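Local coordinates for MrsD protein (Bacillus sp., PDB 1P3Y), which catalyses the oxidative decarboxylation of the C-terminal cysteine of mersacidin to an aminoenethiol residue, using FAD, during biosynthesis of this lantibiotic, at the interface of chains A and B. Numbering follows the deposited sequence. Chains: chain A/B, MrsD protein.

Contact 1 and contact 2 are two patches of one subunit interface in the MrsD homododecamer, the centres of their C-alpha atoms about 14 Å apart. They share no residue, but helix 106-113 of chain A connects them: the loop of contact 1 leads into it, and A:Ala113 at its end belongs to contact 2. Chain B supplies residues of helix 92-99 to contact 1 and residues around helix 126-129 to contact 2. Their centres lie about 11 Å and 5 Å from the active-site residue A:His75, so assembly brings chain B close to chain A's catalytic residue, most directly through contact 2.

Contact 1: the interface of chains A and B. Residues chain A 101-104; chain B 92-93, 96-97.
B:Asn93 lays its side chain against the backbone of A:Ala103 and accepts a hydrogen bond from the backbone of loop 101-104. Its CG is anti to the backbone N (chi1 175°), which carries the amide away from its own helix and towards chain A. From the base outward, B:Asn93 CB lies 3.4 Å from the carbonyl O of A:Ala103, and the amide carbon CG packs beside the same peptide. At the tip, B:Asn93 OD1 accepts the bond from A:Ala103 N at 3.0 Å. The donor approaches at 126° to the C=O bond, tilted 17° from the carbonyl plane. B:Asn93 OD1 is also 3.1 Å from A:Ala103 O, an unfavourable pair of acceptors that leaves the amide placement somewhat doubtful at this resolution. The other branch, B:Asn93 ND2, points to the thioether SD of A:Met104, 3.5 Å away. Asparagine suits this place because a short, flat side chain can meet a backbone N-H while its second branch reaches the neighbouring residue.

B:Gln97 lies one turn further along the helix. Its extended chain brings B:Gln97 NE2 to 3.2 Å from SD of A:Met104, the two side chains crossing at about a right angle. NE2 also makes a weak hydrogen bond to OD1 of B:Asn93, which may steady that amide. The flexible, bent methionine can follow these two amides with its polarisable sulfur.

A:Val102 turns its CG2 methyl onto the backbone of B:Gly96, 3.4 Å from the carbonyl O. B:Gly96, with no side chain, presents a bare backbone to the loop, its CA 3.4 Å from the carbonyl O of A:Gly101. That oxygen and the carbonyl O of B:Ala92 are joined through a water, which can donate to both.

B:Ala92 and B:Asn93 belong to the family's PASANT-type motif, which probably couples this interface to the flavin site; they begin helix 92-99 of the Rossmann-like fold, facing the chain A loop ahead of helix 106-113.

Contact 2: the interface of chains A and B. Residues chain A 76, 80, 113-114; chain B 125, 127-128.
The PXMNXXMW motif of HFCD flavoproteins supplies the chain B side of this contact: B:Asn125 is the conserved asparagine of the motif, B:Leu127 fills a variable position and B:Met128 is its second methionine, both in helix 126-129. Chain A answers with helix 75-81, which starts at the active-site histidine, and with the end of helix 106-113. In related enzymes the motif helps bind the substrate, and a similar role seems likely here.

A:Arg80 and B:Asn125 meet tip to tip, their guanidinium and amide planes 88° apart. NH1 of A:Arg80 donates a hydrogen bond to OD1 of B:Asn125 at 3.1 Å. The oxygen lies near the guanidinium plane, but the donor comes from the side of the carbonyl, at 93° to C=O. ND2 is also close to NH1, and two donors so placed leave the amide's orientation doubtful. A long, extended arginine suits the reach from its helix to this loop, where asparagine can offer an acceptor.

B:Leu127 covers one guanidinium face, with CD1 3.3 Å above the plane and over its centre; a branched aliphatic residue matches that flat, weakly hydrated surface. The same methyl touches the carbonyl O of A:Ala113. A:Val76 adds apolar packing through CG1, which is anti to the carbonyl carbon (chi1 -50°) and 3.9 Å from CB of B:Asn125. Small A:Ala113 allows close approach, and CG of B:Met128 rests 3.7 Å from its CA.

Contact 1: the interface of chains A and B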
ATOM      1  N   GLY A 101     -11.983  18.360  30.995  1.00 42.32           N
ATOM      2  CA  GLY A 101     -13.113  17.754  30.311  1.00 45.59           C
ATOM      3  C   GLY A 101     -12.911  17.521  28.831  1.00 47.17           C
ATOM      4  O   GLY A 101     -13.865  17.471  28.060  1.00 47.03           O
ATOM      5  N   VAL A 102     -11.656  17.406  28.428  1.00 49.77           N
ATOM      6  CA  VAL A 102     -11.332  17.146  27.037  1.00 46.99           C
ATOM      7  C   VAL A 102     -11.019  15.655  26.930  1.00 45.87           C
ATOM      8  O   VAL A 102     -10.403  15.071  27.823  1.00 45.54           O
ATOM      9  CB  VAL A 102     -10.128  17.984  26.621  1.00 48.44           C
ATOM     10  CG1 VAL A 102      -9.527  17.451  25.324  1.00 41.13           C
ATOM     11  CG2 VAL A 102     -10.570  19.440  26.471  1.00 48.46           C
ATOM     12  N   ALA A 103     -11.462  15.021  25.860  1.00 42.55           N
ATOM     13  CA  ALA A 103     -11.185  13.606  25.723  1.00 43.01           C
ATOM     14  C   ALA A 103     -10.950  13.250  24.258  1.00 45.59           C
ATOM     15  O   ALA A 103     -11.886  12.889  23.524  1.00 39.15           O
ATOM     16  CB  ALA A 103     -12.337  12.789  26.318  1.00 38.68           C
ATOM     17  N   MET A 104      -9.684  13.369  23.852  1.00 46.87           N
ATOM     18  CA  MET A 104      -9.263  13.083  22.482  1.00 47.42           C
ATOM     19  C   MET A 104      -8.739  11.664  22.261  1.00 46.14           C
ATOM     20  O   MET A 104      -8.349  11.317  21.155  1.00 49.07           O
ATOM     21  CB  MET A 104      -8.216  14.101  22.014  1.00 43.92           C
ATOM     22  CG  MET A 104      -8.812  15.396  21.454  1.00 55.52           C
ATOM     23  SD  MET A 104      -9.982  15.102  20.041  1.00 69.90           S
ATOM     24  CE  MET A 104      -8.866  15.097  18.634  1.00 67.25           C
TER
ATOM     25  N   ALA B  92     -18.783  15.175  24.912  1.00 40.62           N
ATOM     26  CA  ALA B  92     -18.196  15.806  26.081  1.00 41.26           C
ATOM     27  C   ALA B  92     -16.902  16.457  25.571  1.00 43.06           C
ATOM     28  O   ALA B  92     -16.573  17.603  25.906  1.00 44.15           O
ATOM     29  CB  ALA B  92     -17.886  14.759  27.147  1.00 33.03           C
ATOM     30  N   ASN B  93     -16.189  15.712  24.731  1.00 44.63           N
ATOM     31  CA  ASN B  93     -14.938  16.176  24.156  1.00 42.39           C
ATOM     32  C   ASN B  93     -15.088  17.539  23.467  1.00 40.95           C
ATOM     33  O   ASN B  93     -14.377  18.485  23.802  1.00 42.79           O
ATOM     34  CB  ASN B  93     -14.394  15.134  23.167  1.00 40.32           C
ATOM     35  CG  ASN B  93     -13.155  15.622  22.448  1.00 40.80           C
ATOM     36  OD1 ASN B  93     -12.140  15.935  23.085  1.00 36.66           O
ATOM     37  ND2 ASN B  93     -13.234  15.714  21.112  1.00 27.20           N
ATOM     38  N   GLY B  96     -15.646  20.154  25.956  1.00 40.00           N
ATOM     39  CA  GLY B  96     -14.401  20.466  26.648  1.00 37.56           C
ATOM     40  C   GLY B  96     -13.417  21.260  25.788  1.00 43.20           C
ATOM     41  O   GLY B  96     -12.681  22.139  26.270  1.00 40.17           O
ATOM     42  N   GLN B  97     -13.401  20.980  24.492  1.00 42.84           N
ATOM     43  CA  GLN B  97     -12.472  21.691  23.640  1.00 45.12           C
ATOM     44  C   GLN B  97     -12.922  23.120  23.434  1.00 42.54           C
ATOM     45  O   GLN B  97     -12.126  24.058  23.595  1.00 38.84           O
ATOM     46  CB  GLN B  97     -12.303  20.985  22.276  1.00 44.62           C
ATOM     47  CG  GLN B  97     -11.228  19.887  22.271  1.00 48.63           C
ATOM     48  CD  GLN B  97     -10.983  19.270  20.891  1.00 46.21           C
ATOM     49  OE1 GLN B  97     -10.538  19.944  19.962  1.00 41.50           O
ATOM     50  NE2 GLN B  97     -11.273  17.983  20.762  1.00 45.09           N
TER
HETATM   51  O   HOH W   1     -16.594  18.315  28.624  1.00 48.09           O

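Contact 2: the interface of chains A and B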
ATOM      1  N   VAL A  76     -17.806   3.491  27.408  1.00 77.35           N
ATOM      2  CA  VAL A  76     -18.858   3.239  28.388  1.00 79.80           C
ATOM      3  C   VAL A  76     -18.790   1.778  28.846  1.00 78.68           C
ATOM      4  O   VAL A  76     -19.038   1.473  30.014  1.00 76.07           O
ATOM      5  CB  VAL A  76     -20.274   3.526  27.806  1.00 82.01           C
ATOM      6  CG1 VAL A  76     -20.296   4.908  27.154  1.00 81.23           C
ATOM      7  CG2 VAL A  76     -20.673   2.436  26.814  1.00 82.47           C
ATOM      8  N   ARG A  80     -17.669   1.102  32.494  1.00 65.20           N
ATOM      9  CA  ARG A  80     -18.590   0.427  33.406  1.00 66.41           C
ATOM     10  C   ARG A  80     -18.052  -0.912  33.864  1.00 64.00           C
ATOM     11  O   ARG A  80     -18.255  -1.298  35.013  1.00 64.53           O
ATOM     12  CB  ARG A  80     -19.965   0.223  32.761  1.00 70.80           C
ATOM     13  CG  ARG A  80     -20.861   1.448  32.845  1.00 78.32           C
ATOM     14  CD  ARG A  80     -22.331   1.079  32.639  1.00 85.83           C
ATOM     15  NE  ARG A  80     -23.234   2.210  32.876  1.00 91.41           N
ATOM     16  CZ  ARG A  80     -23.334   3.283  32.088  1.00 94.91           C
ATOM     17  NH1 ARG A  80     -22.584   3.380  30.994  1.00 95.48           N
ATOM     18  NH2 ARG A  80     -24.185   4.261  32.391  1.00 94.34           N
ATOM     19  N   ALA A 113     -16.400   8.306  31.356  1.00 50.84           N
ATOM     20  CA  ALA A 113     -17.395   7.241  31.308  1.00 50.94           C
ATOM     21  C   ALA A 113     -17.378   6.258  32.472  1.00 51.67           C
ATOM     22  O   ALA A 113     -18.275   5.422  32.583  1.00 51.41           O
ATOM     23  CB  ALA A 113     -17.279   6.488  29.992  1.00 51.17           C
ATOM     24  N   HIS A 114     -16.365   6.351  33.331  1.00 52.29           N
ATOM     25  CA  HIS A 114     -16.266   5.477  34.507  1.00 54.43           C
ATOM     26  C   HIS A 114     -17.162   6.072  35.622  1.00 57.63           C
ATOM     27  O   HIS A 114     -17.063   7.261  35.946  1.00 55.39           O
ATOM     28  CB  HIS A 114     -14.811   5.413  34.978  1.00 51.58           C
ATOM     29  CG  HIS A 114     -14.560   4.410  36.060  1.00 52.84           C
ATOM     30  ND1 HIS A 114     -13.922   4.734  37.241  1.00 56.81           N
ATOM     31  CD2 HIS A 114     -14.777   3.075  36.105  1.00 52.66           C
ATOM     32  CE1 HIS A 114     -13.752   3.639  37.963  1.00 57.11           C
ATOM     33  NE2 HIS A 114     -14.260   2.618  37.295  1.00 53.70           N
TER
ATOM     34  N   ASN B 125     -23.292   9.566  27.524  1.00 61.24           N
ATOM     35  CA  ASN B 125     -23.684   8.589  28.526  1.00 65.69           C
ATOM     36  C   ASN B 125     -24.017   9.344  29.818  1.00 66.88           C
ATOM     37  O   ASN B 125     -23.369  10.349  30.146  1.00 64.51           O
ATOM     38  CB  ASN B 125     -22.511   7.639  28.754  1.00 66.94           C
ATOM     39  CG  ASN B 125     -22.877   6.480  29.597  1.00 70.13           C
ATOM     40  OD1 ASN B 125     -23.722   5.672  29.214  1.00 76.66           O
ATOM     41  ND2 ASN B 125     -22.249   6.373  30.763  1.00 75.07           N
ATOM     42  N   LEU B 127     -23.439   8.625  32.851  1.00 66.81           N
ATOM     43  CA  LEU B 127     -22.310   8.695  33.765  1.00 69.55           C
ATOM     44  C   LEU B 127     -21.483   9.924  33.385  1.00 70.13           C
ATOM     45  O   LEU B 127     -21.091  10.724  34.239  1.00 73.71           O
ATOM     46  CB  LEU B 127     -21.454   7.430  33.667  1.00 71.10           C
ATOM     47  CG  LEU B 127     -22.032   6.199  34.381  1.00 73.31           C
ATOM     48  CD1 LEU B 127     -21.201   4.966  34.062  1.00 70.78           C
ATOM     49  CD2 LEU B 127     -22.062   6.449  35.884  1.00 72.32           C
ATOM     50  N   MET B 128     -21.239  10.083  32.089  1.00 67.39           N
ATOM     51  CA  MET B 128     -20.464  11.213  31.595  1.00 63.11           C
ATOM     52  C   MET B 128     -21.182  12.528  31.846  1.00 60.56           C
ATOM     53  O   MET B 128     -20.561  13.532  32.200  1.00 56.23           O
ATOM     54  CB  MET B 128     -20.220  11.061  30.093  1.00 63.63           C
ATOM     55  CG  MET B 128     -19.380   9.859  29.715  1.00 59.82           C
ATOM     56  SD  MET B 128     -19.478   9.530  27.958  1.00 59.56           S
ATOM     57  CE  MET B 128     -18.374  10.833  27.318  1.00 39.54           C
TER